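Local coordinates for esterase (Alcaligenes sp., PDB 1QLW), which probably hydrolyses carboxylic esters, as a bacterial esterase of the alpha/beta hydrolase fold, at residues G25-S30 with H42-D48. Residues are numbered along the deposited sequence; the frame is centred on the assembly and turned at random.
Sequences GRDVTS and HGTVTVD
Arg26 lays its guanidinium over Val47, whose CG2 sits 3.7 Å above the guanidinium plane and off its centre, while the edge of the same group is turned to Asp48. There Arg26 NE hydrogen-bonds to Asp48 OD2 at 2.8 Å, as part of a salt bridge. The oxygen lies in the guanidinium plane, yet NE reaches it from 43° out of the carboxylate plane, in keeping with the 45° between the two planes. A water donates to Asp48 OD1 and accepts a weak hydrogen bond from Arg26 NH2. With CG between the backbone N and the carbonyl carbon (chi1 66°) and the chain extended from CG to NE, Arg26 rises beside Val47 to meet that acid. On the same face Val28 CG2 packs 3.7 Å from Val47 CG2, and Asp113 borders both valines.

The opposite face is polar. Thr46 OG1 donates to Asp27 OD1 at 2.8 Å on the syn side but well out of the carboxylate plane, and it also hydrogen-bonds to His138 of the second subunit. Thr44 CG2 lies 3.8 Å from Asp27 CB. An alanine in place of Thr46 would probably leave Asp27 OD1 without this donor and His138 of the second subunit without its hydroxyl partner. Further along, Thr29 and Thr44 share a water between their hydroxyls; Thr44 OG1 also bonds to Glu139 of the second subunit.

Six backbone bonds, in reciprocal pairs at Arg26–Val47, Val28–Val45 and Ser30–Gly43, establish a twisted antiparallel hairpin; the straightest runs from Ser30 N to Gly43 O at 2.9 Å. The hairpin stands about 25 Å from the chain centre, measured between centres, on the arm of the long strand 43-57, which continues into the main sheet. Its chemistry is thus two-sided: an ion pair and valines on one face, and on the other threonine hydroxyls that serve both the hairpin and the dimer interface.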
ATOM      1  N   GLY A  25     -12.559 -10.982   0.279  1.00 16.42           N
ATOM      2  CA  GLY A  25     -12.138 -11.454  -1.042  1.00 18.40           C
ATOM      3  C   GLY A  25     -13.076 -12.555  -1.541  1.00 18.64           C
ATOM      4  O   GLY A  25     -13.806 -13.206  -0.802  1.00 20.71           O
ATOM      5  N   ARG A  26     -13.054 -12.697  -2.861  1.00 17.89           N
ATOM      6  CA  ARG A  26     -13.785 -13.735  -3.574  1.00 18.87           C
ATOM      7  C   ARG A  26     -12.840 -14.311  -4.626  1.00 17.37           C
ATOM      8  O   ARG A  26     -11.978 -13.602  -5.155  1.00 16.77           O
ATOM      9  CB  ARG A  26     -15.045 -13.156  -4.231  1.00 20.83           C
ATOM     10  CG  ARG A  26     -14.879 -12.152  -5.339  1.00 22.64           C
ATOM     11  CD  ARG A  26     -16.204 -11.543  -5.830  1.00 25.32           C
ATOM     12  NE  ARG A  26     -15.934 -10.525  -6.847  1.00 27.86           N
ATOM     13  CZ  ARG A  26     -15.932 -10.671  -8.155  1.00 29.70           C
ATOM     14  NH1 ARG A  26     -16.275 -11.854  -8.657  1.00 30.10           N
ATOM     15  NH2 ARG A  26     -15.556  -9.688  -8.961  1.00 31.80           N
ATOM     16  N   ASP A  27     -13.008 -15.600  -4.926  1.00 18.13           N
ATOM     17  CA  ASP A  27     -12.189 -16.247  -5.941  1.00 18.16           C
ATOM     18  C   ASP A  27     -12.888 -16.160  -7.290  1.00 18.90           C
ATOM     19  O   ASP A  27     -14.100 -16.368  -7.416  1.00 23.15           O
ATOM     20  CB  ASP A  27     -11.850 -17.685  -5.524  1.00 20.94           C
ATOM     21  CG  ASP A  27     -10.748 -17.686  -4.455  1.00 23.11           C
ATOM     22  OD1 ASP A  27     -10.293 -16.600  -4.029  1.00 26.68           O
ATOM     23  OD2 ASP A  27     -10.340 -18.785  -4.027  1.00 27.86           O
ATOM     24  N   VAL A  28     -12.132 -15.806  -8.311  1.00 17.82           N
ATOM     25  CA  VAL A  28     -12.579 -15.629  -9.678  1.00 19.15           C
ATOM     26  C   VAL A  28     -11.754 -16.548 -10.576  1.00 17.40           C
ATOM     27  O   VAL A  28     -10.525 -16.516 -10.517  1.00 17.56           O
ATOM     28  CB  VAL A  28     -12.366 -14.163 -10.152  1.00 22.10           C
ATOM     29  CG1 VAL A  28     -12.584 -13.997 -11.652  1.00 25.02           C
ATOM     30  CG2 VAL A  28     -13.295 -13.212  -9.407  1.00 24.91           C
ATOM     31  N   THR A  29     -12.430 -17.318 -11.416  1.00 17.64           N
ATOM     32  CA  THR A  29     -11.735 -18.121 -12.418  1.00 18.31           C
ATOM     33  C   THR A  29     -11.681 -17.306 -13.703  1.00 17.56           C
ATOM     34  O   THR A  29     -12.732 -16.879 -14.206  1.00 22.61           O
ATOM     35  CB  THR A  29     -12.468 -19.450 -12.685  1.00 22.62           C
ATOM     36  OG1 THR A  29     -12.563 -20.154 -11.444  1.00 27.56           O
ATOM     37  CG2 THR A  29     -11.757 -20.302 -13.719  1.00 24.83           C
ATOM     38  N   SER A  30     -10.498 -17.066 -14.207  1.00 16.15           N
ATOM     39  CA  SER A  30     -10.306 -16.224 -15.372  1.00 16.69           C
ATOM     40  C   SER A  30      -9.603 -16.989 -16.479  1.00 16.11           C
ATOM     41  O   SER A  30      -8.841 -17.925 -16.231  1.00 17.21           O
ATOM     42  CB  SER A  30      -9.384 -15.062 -14.972  1.00 17.44           C
ATOM     43  OG  SER A  30      -9.091 -14.270 -16.110  1.00 18.78           O
ATOM     44  N   HIS A  42      -5.112 -19.072 -17.823  1.00 18.67           N
ATOM     45  CA  HIS A  42      -6.270 -19.634 -17.133  1.00 19.01           C
ATOM     46  C   HIS A  42      -5.873 -19.867 -15.678  1.00 18.07           C
ATOM     47  O   HIS A  42      -4.868 -20.557 -15.449  1.00 20.85           O
ATOM     48  CB  HIS A  42      -6.711 -20.984 -17.760  1.00 21.36           C
ATOM     49  CG  HIS A  42      -7.710 -21.700 -16.897  1.00 25.85           C
ATOM     50  ND1 HIS A  42      -9.067 -21.478 -16.939  1.00 29.56           N
ATOM     51  CD2 HIS A  42      -7.511 -22.629 -15.924  1.00 29.50           C
ATOM     52  CE1 HIS A  42      -9.673 -22.244 -16.043  1.00 30.76           C
ATOM     53  NE2 HIS A  42      -8.744 -22.949 -15.422  1.00 31.62           N
ATOM     54  N   GLY A  43      -6.636 -19.379 -14.717  1.00 16.44           N
ATOM     55  CA  GLY A  43      -6.313 -19.610 -13.326  1.00 16.23           C
ATOM     56  C   GLY A  43      -7.322 -18.907 -12.436  1.00 15.51           C
ATOM     57  O   GLY A  43      -8.244 -18.263 -12.926  1.00 16.73           O
ATOM     58  N   THR A  44      -7.127 -19.074 -11.149  1.00 15.01           N
ATOM     59  CA  THR A  44      -8.015 -18.503 -10.151  1.00 15.84           C
ATOM     60  C   THR A  44      -7.285 -17.414  -9.386  1.00 14.12           C
ATOM     61  O   THR A  44      -6.167 -17.626  -8.910  1.00 15.33           O
ATOM     62  CB  THR A  44      -8.417 -19.600  -9.149  1.00 18.12           C
ATOM     63  OG1 THR A  44      -8.900 -20.737  -9.856  1.00 22.41           O
ATOM     64  CG2 THR A  44      -9.491 -19.116  -8.192  1.00 19.31           C
ATOM     65  N   VAL A  45      -7.926 -16.259  -9.245  1.00 13.69           N
ATOM     66  CA  VAL A  45      -7.365 -15.157  -8.471  1.00 13.55           C
ATOM     67  C   VAL A  45      -8.353 -14.772  -7.371  1.00 13.80           C
ATOM     68  O   VAL A  45      -9.557 -14.914  -7.535  1.00 16.09           O
ATOM     69  CB  VAL A  45      -6.960 -13.923  -9.300  1.00 14.40           C
ATOM     70  CG1 VAL A  45      -5.758 -14.258 -10.186  1.00 15.88           C
ATOM     71  CG2 VAL A  45      -8.138 -13.404 -10.116  1.00 15.79           C
ATOM     72  N   THR A  46      -7.819 -14.156  -6.320  1.00 13.42           N
ATOM     73  CA  THR A  46      -8.655 -13.572  -5.260  1.00 13.21           C
ATOM     74  C   THR A  46      -8.730 -12.076  -5.495  1.00 12.40           C
ATOM     75  O   THR A  46      -7.695 -11.411  -5.637  1.00 13.84           O
ATOM     76  CB  THR A  46      -8.036 -13.863  -3.890  1.00 13.66           C
ATOM     77  OG1 THR A  46      -7.864 -15.282  -3.750  1.00 15.23           O
ATOM     78  CG2 THR A  46      -8.917 -13.346  -2.764  1.00 14.62           C
ATOM     79  N   VAL A  47      -9.948 -11.538  -5.492  1.00 13.45           N
ATOM     80  CA  VAL A  47     -10.176 -10.105  -5.696  1.00 13.90           C
ATOM     81  C   VAL A  47     -11.186  -9.604  -4.662  1.00 13.68           C
ATOM     82  O   VAL A  47     -11.865 -10.395  -4.012  1.00 15.08           O
ATOM     83  CB  VAL A  47     -10.635  -9.745  -7.112  1.00 17.98           C
ATOM     84  CG1 VAL A  47      -9.618 -10.153  -8.166  1.00 20.43           C
ATOM     85  CG2 VAL A  47     -11.973 -10.401  -7.370  1.00 21.16           C
ATOM     86  N   ASP A  48     -11.222  -8.300  -4.454  1.00 13.77           N
ATOM     87  CA  ASP A  48     -12.114  -7.591  -3.537  1.00 14.53           C
ATOM     88  C   ASP A  48     -11.683  -7.607  -2.070  1.00 13.01           C
ATOM     89  O   ASP A  48     -12.301  -6.904  -1.265  1.00 14.68           O
ATOM     90  CB  ASP A  48     -13.567  -8.029  -3.652  1.00 16.35           C
ATOM     91  CG  ASP A  48     -14.249  -7.683  -4.963  1.00 19.25           C
ATOM     92  OD1 ASP A  48     -13.756  -6.833  -5.719  1.00 22.21           O
ATOM     93  OD2 ASP A  48     -15.288  -8.325  -5.217  1.00 24.52           O
TER
HETATM   94  O   HOH W   1     -15.593  -6.524  -7.787  1.00 36.61           O
HETATM   95  O   HOH W   2     -11.159 -22.107  -9.279  1.00 49.22           O